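Local structure of germination protein (Bacillus megaterium, 6O59) at residues A148-S152 with I153-L157; L14-I17 with K18-T21. The protein forms the A subunit of the spore germinant receptor GerK3, present here as its N-terminal domain, and probably takes part in sensing germinants. All coordinates share one frame; numbering follows the deposited sequence.

Contact 1. Residues A148-S152 with I153-L157; sequences AFTES and IGTNL
Asn156, in the first turn of helix 153-163, reaches back to Thr150 in the loop that leads to the helix N-terminus, where Ser152 is the N-cap residue. Its carboxamide pairs with both the backbone N-H and the carbonyl of Thr150. OD1 of Asn156 accepts from Thr150 N at 2.8 Å, in the carbonyl plane and on a lone pair, while ND2 of Asn156 donates to Thr150 O at 3.0 Å, which lies close to the amide plane. Two bonds of opposite sense thus fix the rotation of the amide and hold the loop against the helix. The bond from Asn156 N to Ser152 O starts the helical ladder. Ile153 and Leu157 rest on Thr185 of strand 182-189, so the tied loop leads into a helix lying on the second five-stranded sheet.

This is the tight, buried part. Phe149 presents its ring edge to the amide: CD1 of Phe149 lies 3.3 Å from Asn156 OD1, near the ring plane, with ring and amide planes 71° apart. Phe149 also meets Phe255 edge-to-face and touches Pro240 and Val243 of helix 240-248.

Toward solvent the contact is looser, and the bonds between its side chains are weak. OG1 of Thr150, placed between the backbone N and the carbonyl carbon (chi1 63°), lies 3.5 Å from Thr155 CG2 and gives a weak bond to Asn156 OD1. At the helix start a water joins Ser152 OG and, weakly, Gly154 N. OG of Ser152 and OG1 of Thr155 share a weak hydrogen bond of 3.3 Å.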
loop_
_atom_site.group_PDB
_atom_site.type_symbol
_atom_site.label_atom_id
_atom_site.label_comp_id
_atom_site.label_asym_id
_atom_site.label_seq_id
_atom_site.Cartn_x
_atom_site.Cartn_y
_atom_site.Cartn_z
ATOM N N ALA A 148 -17.027 1.829 -8.796
ATOM C CA ALA A 148 -16.676 3.199 -8.467
ATOM C C ALA A 148 -16.177 3.303 -7.038
ATOM O O ALA A 148 -16.403 2.402 -6.225
ATOM C CB ALA A 148 -17.886 4.104 -8.662
ATOM N N PHE A 149 -15.514 4.422 -6.728
ATOM C CA PHE A 149 -15.027 4.714 -5.398
ATOM C C PHE A 149 -16.187 4.793 -4.394
ATOM O O PHE A 149 -17.314 5.113 -4.763
ATOM C CB PHE A 149 -14.248 6.021 -5.415
ATOM C CG PHE A 149 -12.893 5.931 -6.076
ATOM C CD1 PHE A 149 -11.927 5.043 -5.607
ATOM C CD2 PHE A 149 -12.539 6.812 -7.093
ATOM C CE1 PHE A 149 -10.649 5.004 -6.178
ATOM C CE2 PHE A 149 -11.263 6.771 -7.666
ATOM C CZ PHE A 149 -10.329 5.864 -7.206
ATOM N N THR A 150 -15.892 4.485 -3.130
ATOM C CA THR A 150 -16.830 4.502 -2.007
ATOM C C THR A 150 -16.456 5.632 -1.023
ATOM O O THR A 150 -15.527 6.411 -1.278
ATOM C CB THR A 150 -16.820 3.128 -1.300
ATOM O OG1 THR A 150 -15.521 2.880 -0.748
ATOM C CG2 THR A 150 -17.205 1.998 -2.221
ATOM N N GLU A 151 -17.151 5.674 0.133
ATOM C CA GLU A 151 -16.926 6.654 1.200
ATOM C C GLU A 151 -15.695 6.277 2.058
ATOM O O GLU A 151 -15.222 7.114 2.844
ATOM C CB GLU A 151 -18.174 6.781 2.085
ATOM C CG GLU A 151 -19.489 6.897 1.330
ATOM C CD GLU A 151 -20.362 8.090 1.684
ATOM O OE1 GLU A 151 -20.832 8.772 0.744
ATOM O OE2 GLU A 151 -20.582 8.345 2.892
ATOM N N SER A 152 -15.160 5.039 1.877
ATOM C CA SER A 152 -14.015 4.506 2.621
ATOM C C SER A 152 -12.685 4.724 1.902
ATOM O O SER A 152 -12.518 4.216 0.794
ATOM C CB SER A 152 -14.215 3.011 2.872
ATOM O OG SER A 152 -13.094 2.435 3.521
ATOM N N ILE A 153 -11.719 5.407 2.561
ATOM C CA ILE A 153 -10.368 5.635 2.025
ATOM C C ILE A 153 -9.718 4.270 1.747
ATOM O O ILE A 153 -9.223 4.058 0.636
ATOM C CB ILE A 153 -9.451 6.518 2.939
ATOM C CG1 ILE A 153 -9.911 7.976 2.979
ATOM C CG2 ILE A 153 -7.968 6.446 2.514
ATOM C CD1 ILE A 153 -9.107 8.865 3.954
ATOM N N GLY A 154 -9.746 3.374 2.742
ATOM C CA GLY A 154 -9.157 2.040 2.663
ATOM C C GLY A 154 -9.566 1.259 1.437
ATOM O O GLY A 154 -8.711 0.679 0.761
ATOM N N THR A 155 -10.873 1.280 1.129
ATOM C CA THR A 155 -11.470 0.620 -0.028
ATOM C C THR A 155 -10.969 1.289 -1.312
ATOM O O THR A 155 -10.560 0.595 -2.240
ATOM C CB THR A 155 -12.997 0.659 0.087
ATOM O OG1 THR A 155 -13.402 0.035 1.313
ATOM C CG2 THR A 155 -13.681 -0.023 -1.073
ATOM N N ASN A 156 -10.970 2.634 -1.344
ATOM C CA ASN A 156 -10.521 3.442 -2.483
ATOM C C ASN A 156 -9.030 3.210 -2.811
ATOM O O ASN A 156 -8.694 3.050 -3.981
ATOM C CB ASN A 156 -10.789 4.928 -2.212
ATOM C CG ASN A 156 -12.259 5.284 -2.143
ATOM O OD1 ASN A 156 -13.136 4.512 -2.533
ATOM N ND2 ASN A 156 -12.563 6.464 -1.623
ATOM N N LEU A 157 -8.159 3.161 -1.783
ATOM C CA LEU A 157 -6.719 2.912 -1.962
ATOM C C LEU A 157 -6.480 1.555 -2.592
ATOM O O LEU A 157 -5.686 1.447 -3.531
ATOM C CB LEU A 157 -5.939 2.983 -0.641
ATOM C CG LEU A 157 -6.093 4.214 0.238
ATOM C CD1 LEU A 157 -5.169 4.116 1.436
ATOM C CD2 LEU A 157 -5.928 5.527 -0.566
HETATM O O HOH W 1 -11.147 2.916 5.708
#

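Contact 2. Residues L14-I17 with K18-T21; sequences LTLI and KEKT
The C-terminal end of helix 10-20 is closed by Thr21, the first residue to leave helical backbone angles, whose hydroxyl turns back onto the carbonyl of Ile17 one turn earlier. OG1 of Thr21 donates to Ile17 O at 2.7 Å, from above the carbonyl plane (48° out of it). The same oxygen accepts Thr21 N at 2.8 Å, nearly in line with its C=O bond. Two donors of one residue therefore converge on Ile17 O from different directions. The torsion of Thr21 makes this possible: OG1 stands between the backbone N and the carbonyl carbon (chi1 63°), facing back along the helix. Its CG2 comes alongside CG2 of Ile17, and both side chains point the same way.

Before this end the ladder is regular, with Lys18, Glu19 and Lys20 N donating to the carbonyls of Leu14, Thr15 and Leu16. Lys18 runs its chain back over the preceding turn, bends at chi4 (84°), and brings NZ to 3.7 Å from Leu14 CB. Leu16 and Glu19 lie side by side, CD2 of Leu16 meeting the carboxylate at 3.7 Å from Glu19 OE1. The aliphatic part of Lys20 passes over Leu16 O, with CG of Lys20 3.3 Å from that oxygen, and its ammonium makes a cation-pi contact with Trp98.

Leu14 and Thr21 face strand 27-34, touching Ile29 and Ile27 respectively, while Trp98 of helix 98-106 touches Leu16 and Ile17. The OG1 bond gives the hydroxyl of buried Thr21 an acceptor in the helix's own backbone, while Thr21 N uses the same oxygen, and the positive charge of Lys20, near a helix C-terminus, would probably be favoured by the helix dipole.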
loop_
_atom_site.group_PDB
_atom_site.type_symbol
_atom_site.label_atom_id
_atom_site.label_comp_id
_atom_site.label_asym_id
_atom_site.label_seq_id
_atom_site.Cartn_x
_atom_site.Cartn_y
_atom_site.Cartn_z
ATOM N N LEU A 14 13.178 -5.591 6.286
ATOM C CA LEU A 14 12.032 -4.744 6.607
ATOM C C LEU A 14 12.376 -3.273 6.378
ATOM O O LEU A 14 11.596 -2.575 5.735
ATOM C CB LEU A 14 11.507 -4.994 8.043
ATOM C CG LEU A 14 10.967 -6.410 8.339
ATOM C CD1 LEU A 14 10.447 -6.509 9.743
ATOM C CD2 LEU A 14 9.867 -6.843 7.346
ATOM N N THR A 15 13.561 -2.820 6.816
ATOM C CA THR A 15 13.964 -1.427 6.602
ATOM C C THR A 15 13.971 -1.087 5.109
ATOM O O THR A 15 13.460 -0.029 4.738
ATOM C CB THR A 15 15.322 -1.128 7.230
ATOM O OG1 THR A 15 16.191 -2.195 6.908
ATOM C CG2 THR A 15 15.246 -0.967 8.738
ATOM N N LEU A 16 14.480 -2.027 4.261
ATOM C CA LEU A 16 14.582 -1.897 2.808
ATOM C C LEU A 16 13.211 -1.895 2.130
ATOM O O LEU A 16 13.049 -1.158 1.159
ATOM C CB LEU A 16 15.495 -2.978 2.204
ATOM C CG LEU A 16 17.027 -2.699 2.310
ATOM C CD1 LEU A 16 17.823 -3.944 2.091
ATOM C CD2 LEU A 16 17.490 -1.636 1.325
ATOM N N ILE A 17 12.222 -2.680 2.629
ATOM C CA ILE A 17 10.861 -2.668 2.068
ATOM C C ILE A 17 10.265 -1.267 2.287
ATOM O O ILE A 17 9.853 -0.615 1.328
ATOM C CB ILE A 17 9.955 -3.779 2.673
ATOM C CG1 ILE A 17 10.420 -5.182 2.235
ATOM C CG2 ILE A 17 8.462 -3.539 2.324
ATOM C CD1 ILE A 17 9.908 -6.288 3.127
ATOM N N LYS A 18 10.292 -0.793 3.541
ATOM C CA LYS A 18 9.814 0.529 3.942
ATOM C C LYS A 18 10.433 1.625 3.044
ATOM O O LYS A 18 9.734 2.531 2.586
ATOM C CB LYS A 18 10.137 0.789 5.427
ATOM C CG LYS A 18 9.418 -0.146 6.401
ATOM C CD LYS A 18 9.559 0.324 7.846
ATOM C CE LYS A 18 9.532 -0.811 8.847
ATOM N NZ LYS A 18 10.870 -1.451 9.009
ATOM N N GLU A 19 11.734 1.488 2.766
ATOM C CA GLU A 19 12.542 2.367 1.939
ATOM C C GLU A 19 12.024 2.371 0.488
ATOM O O GLU A 19 11.729 3.435 -0.073
ATOM C CB GLU A 19 13.982 1.842 1.993
ATOM C CG GLU A 19 15.095 2.848 1.810
ATOM C CD GLU A 19 16.454 2.172 1.730
ATOM O OE1 GLU A 19 16.981 1.757 2.790
ATOM O OE2 GLU A 19 16.981 2.040 0.601
ATOM N N LYS A 20 11.877 1.165 -0.089
ATOM C CA LYS A 20 11.513 0.927 -1.477
ATOM C C LYS A 20 10.061 1.238 -1.793
ATOM O O LYS A 20 9.773 1.695 -2.906
ATOM C CB LYS A 20 11.862 -0.511 -1.861
ATOM C CG LYS A 20 13.381 -0.669 -2.041
ATOM C CD LYS A 20 13.872 -2.108 -2.034
ATOM C CE LYS A 20 15.367 -2.189 -2.233
ATOM N NZ LYS A 20 15.788 -1.782 -3.604
ATOM N N THR A 21 9.159 1.024 -0.823
ATOM C CA THR A 21 7.717 1.271 -0.964
ATOM C C THR A 21 7.305 2.664 -0.406
ATOM O O THR A 21 6.120 2.948 -0.289
ATOM C CB THR A 21 6.943 0.154 -0.280
ATOM O OG1 THR A 21 7.249 0.178 1.123
ATOM C CG2 THR A 21 7.205 -1.232 -0.905
#

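How the contacts relate
Contact 1 and contact 2 treat opposite ends of two different helices, on opposite sides of the chain's centre, with nearest atoms about 11 Å apart. Residues 148-157 open helix 153-163, which lies against the sheet containing strands 182-189 and 252-256; residues 14-21 close helix 10-20, which packs on strand 27-34 of the other five-stranded sheet. Both are partly buried. In contact 1 a buried amide ties the incoming loop to the helix, with hydroxyls and water on the outer side. In contact 2 a buried hydroxyl turns onto the helix's own backbone, while Glu19 is exposed and the two lysines lie partly exposed, Lys20 against helix 98-106.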